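Local coordinates for methyltransferase small domain-containing protein (Thermoplasma acidophilum, PDB 1NE2), which is of unconfirmed function but probably acts as an AdoMet-dependent methyltransferase, at residues B[150-153]-B[154-157]. Residues are numbered along the deposited sequence; the frame is centred on the assembly and turned at random.
Sequences ARDF and LRRE
D152 and R155 form a salt bridge one turn apart on helix 151-161. OD1 of D152 takes NH2 of R155 at 2.6 Å through its anti lone pair. The bond is bent, 131° at the hydrogen, and the carboxylate and guanidinium planes stand 69° apart. R155 reaches back because its chain turns at chi3 (51°) after an extended start. A water accepts from NE of R155 and donates to the carbonyl O of D152. NH1 of R155 goes to E167, which also pairs with NE of R151. E167 probably holds the two arginines together, R151 NE and R155 NH1 lying 4.5 Å apart. A leucine in place of R155 would probably leave D152 without its charged mate and E167 with one arginine fewer.

The second polar group is R156 with E157. NE and NH2 of R156 grip OE1 of E157 side-on, each at 2.8 Å, with OE1 in the guanidinium plane. NH2 of R156 also lies at the edge of the F153 ring, 3.5 Å from CE1.

CG of E157 sits over one face of F153 in a CH-pi contact, 3.9 Å from the ring centroid. On the buried side, CB of A150 meets CD1 of L154 at 4.0 Å. L154 also packs on I132 of helix 126-138 and F193 of strand 187-197.

Four i to i+4 backbone bonds, from A150 O to L154 N through F153 O to E157 N, build the first two turns of helix 151-161. The side chains divide the helix: A150 and L154 are buried, while the salt bridges of R151 and R155 to E167 tie it to strand 162-173 of the sheet.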
ATOM      1  N   ALA B 150     -20.521   3.677 -19.934  1.00 38.15           N
ATOM      2  CA  ALA B 150     -20.120   2.344 -19.491  1.00 38.45           C
ATOM      3  C   ALA B 150     -20.921   1.931 -18.257  1.00 38.23           C
ATOM      4  O   ALA B 150     -20.691   0.869 -17.677  1.00 36.09           O
ATOM      5  CB  ALA B 150     -18.630   2.328 -19.175  1.00 38.09           C
ATOM      6  N   ARG B 151     -21.872   2.779 -17.877  1.00 37.74           N
ATOM      7  CA  ARG B 151     -22.714   2.566 -16.703  1.00 37.44           C
ATOM      8  C   ARG B 151     -23.347   1.178 -16.591  1.00 37.02           C
ATOM      9  O   ARG B 151     -23.198   0.498 -15.573  1.00 33.48           O
ATOM     10  CB  ARG B 151     -23.812   3.631 -16.675  1.00 41.34           C
ATOM     11  CG  ARG B 151     -24.451   3.832 -15.321  1.00 46.13           C
ATOM     12  CD  ARG B 151     -25.404   5.014 -15.346  1.00 49.92           C
ATOM     13  NE  ARG B 151     -25.805   5.407 -13.999  1.00 56.62           N
ATOM     14  CZ  ARG B 151     -26.625   6.416 -13.727  1.00 59.21           C
ATOM     15  NH1 ARG B 151     -27.142   7.140 -14.712  1.00 62.17           N
ATOM     16  NH2 ARG B 151     -26.922   6.707 -12.467  1.00 60.59           N
ATOM     17  N   ASP B 152     -24.064   0.761 -17.631  1.00 35.51           N
ATOM     18  CA  ASP B 152     -24.726  -0.539 -17.619  1.00 35.97           C
ATOM     19  C   ASP B 152     -23.733  -1.682 -17.453  1.00 33.13           C
ATOM     20  O   ASP B 152     -23.918  -2.560 -16.607  1.00 34.09           O
ATOM     21  CB  ASP B 152     -25.530  -0.738 -18.906  1.00 39.26           C
ATOM     22  CG  ASP B 152     -26.636   0.288 -19.068  1.00 44.44           C
ATOM     23  OD1 ASP B 152     -27.469   0.420 -18.146  1.00 45.35           O
ATOM     24  OD2 ASP B 152     -26.675   0.960 -20.120  1.00 48.55           O
ATOM     25  N   PHE B 153     -22.682  -1.666 -18.264  1.00 30.17           N
ATOM     26  CA  PHE B 153     -21.655  -2.698 -18.208  1.00 31.00           C
ATOM     27  C   PHE B 153     -20.996  -2.740 -16.830  1.00 29.30           C
ATOM     28  O   PHE B 153     -20.841  -3.807 -16.239  1.00 27.48           O
ATOM     29  CB  PHE B 153     -20.588  -2.441 -19.271  1.00 33.68           C
ATOM     30  CG  PHE B 153     -19.424  -3.394 -19.211  1.00 37.53           C
ATOM     31  CD1 PHE B 153     -19.600  -4.748 -19.483  1.00 39.46           C
ATOM     32  CD2 PHE B 153     -18.151  -2.937 -18.885  1.00 39.67           C
ATOM     33  CE1 PHE B 153     -18.524  -5.632 -19.434  1.00 40.89           C
ATOM     34  CE2 PHE B 153     -17.068  -3.812 -18.831  1.00 40.34           C
ATOM     35  CZ  PHE B 153     -17.255  -5.162 -19.106  1.00 40.67           C
ATOM     36  N   LEU B 154     -20.606  -1.577 -16.324  1.00 28.81           N
ATOM     37  CA  LEU B 154     -19.951  -1.512 -15.022  1.00 27.39           C
ATOM     38  C   LEU B 154     -20.837  -1.988 -13.880  1.00 24.66           C
ATOM     39  O   LEU B 154     -20.389  -2.754 -13.031  1.00 27.15           O
ATOM     40  CB  LEU B 154     -19.454  -0.090 -14.752  1.00 26.83           C
ATOM     41  CG  LEU B 154     -18.289   0.346 -15.644  1.00 28.35           C
ATOM     42  CD1 LEU B 154     -17.882   1.766 -15.291  1.00 30.77           C
ATOM     43  CD2 LEU B 154     -17.107  -0.606 -15.461  1.00 29.32           C
ATOM     44  N   ARG B 155     -22.089  -1.544 -13.854  1.00 23.70           N
ATOM     45  CA  ARG B 155     -23.001  -1.961 -12.799  1.00 26.19           C
ATOM     46  C   ARG B 155     -23.140  -3.480 -12.806  1.00 26.84           C
ATOM     47  O   ARG B 155     -23.089  -4.127 -11.757  1.00 25.97           O
ATOM     48  CB  ARG B 155     -24.371  -1.311 -12.994  1.00 27.81           C
ATOM     49  CG  ARG B 155     -25.399  -1.703 -11.947  1.00 32.37           C
ATOM     50  CD  ARG B 155     -26.717  -0.993 -12.194  1.00 37.13           C
ATOM     51  NE  ARG B 155     -27.165  -1.161 -13.573  1.00 45.19           N
ATOM     52  CZ  ARG B 155     -27.314  -0.167 -14.444  1.00 44.58           C
ATOM     53  NH1 ARG B 155     -27.054   1.084 -14.087  1.00 42.29           N
ATOM     54  NH2 ARG B 155     -27.721  -0.427 -15.679  1.00 46.56           N
ATOM     55  N   ARG B 156     -23.295  -4.051 -13.997  1.00 27.81           N
ATOM     56  CA  ARG B 156     -23.440  -5.496 -14.133  1.00 29.02           C
ATOM     57  C   ARG B 156     -22.213  -6.198 -13.558  1.00 27.67           C
ATOM     58  O   ARG B 156     -22.331  -7.072 -12.699  1.00 26.07           O
ATOM     59  CB  ARG B 156     -23.590  -5.879 -15.608  1.00 29.89           C
ATOM     60  CG  ARG B 156     -23.965  -7.336 -15.844  1.00 33.65           C
ATOM     61  CD  ARG B 156     -23.781  -7.713 -17.306  1.00 35.22           C
ATOM     62  NE  ARG B 156     -22.377  -7.971 -17.626  1.00 35.33           N
ATOM     63  CZ  ARG B 156     -21.905  -8.129 -18.858  1.00 36.17           C
ATOM     64  NH1 ARG B 156     -22.722  -8.053 -19.901  1.00 37.26           N
ATOM     65  NH2 ARG B 156     -20.617  -8.377 -19.048  1.00 35.30           N
ATOM     66  N   GLU B 157     -21.038  -5.804 -14.038  1.00 25.27           N
ATOM     67  CA  GLU B 157     -19.785  -6.403 -13.589  1.00 26.18           C
ATOM     68  C   GLU B 157     -19.498  -6.203 -12.102  1.00 26.16           C
ATOM     69  O   GLU B 157     -19.090  -7.142 -11.414  1.00 24.20           O
ATOM     70  CB  GLU B 157     -18.611  -5.859 -14.412  1.00 27.93           C
ATOM     71  CG  GLU B 157     -18.612  -6.287 -15.875  1.00 32.45           C
ATOM     72  CD  GLU B 157     -18.761  -7.791 -16.045  1.00 36.89           C
ATOM     73  OE1 GLU B 157     -19.878  -8.249 -16.374  1.00 42.11           O
ATOM     74  OE2 GLU B 157     -17.765  -8.517 -15.838  1.00 36.67           O
TER
HETATM   75  O   HOH W   1     -26.720  -3.423 -15.676  1.00 45.58           O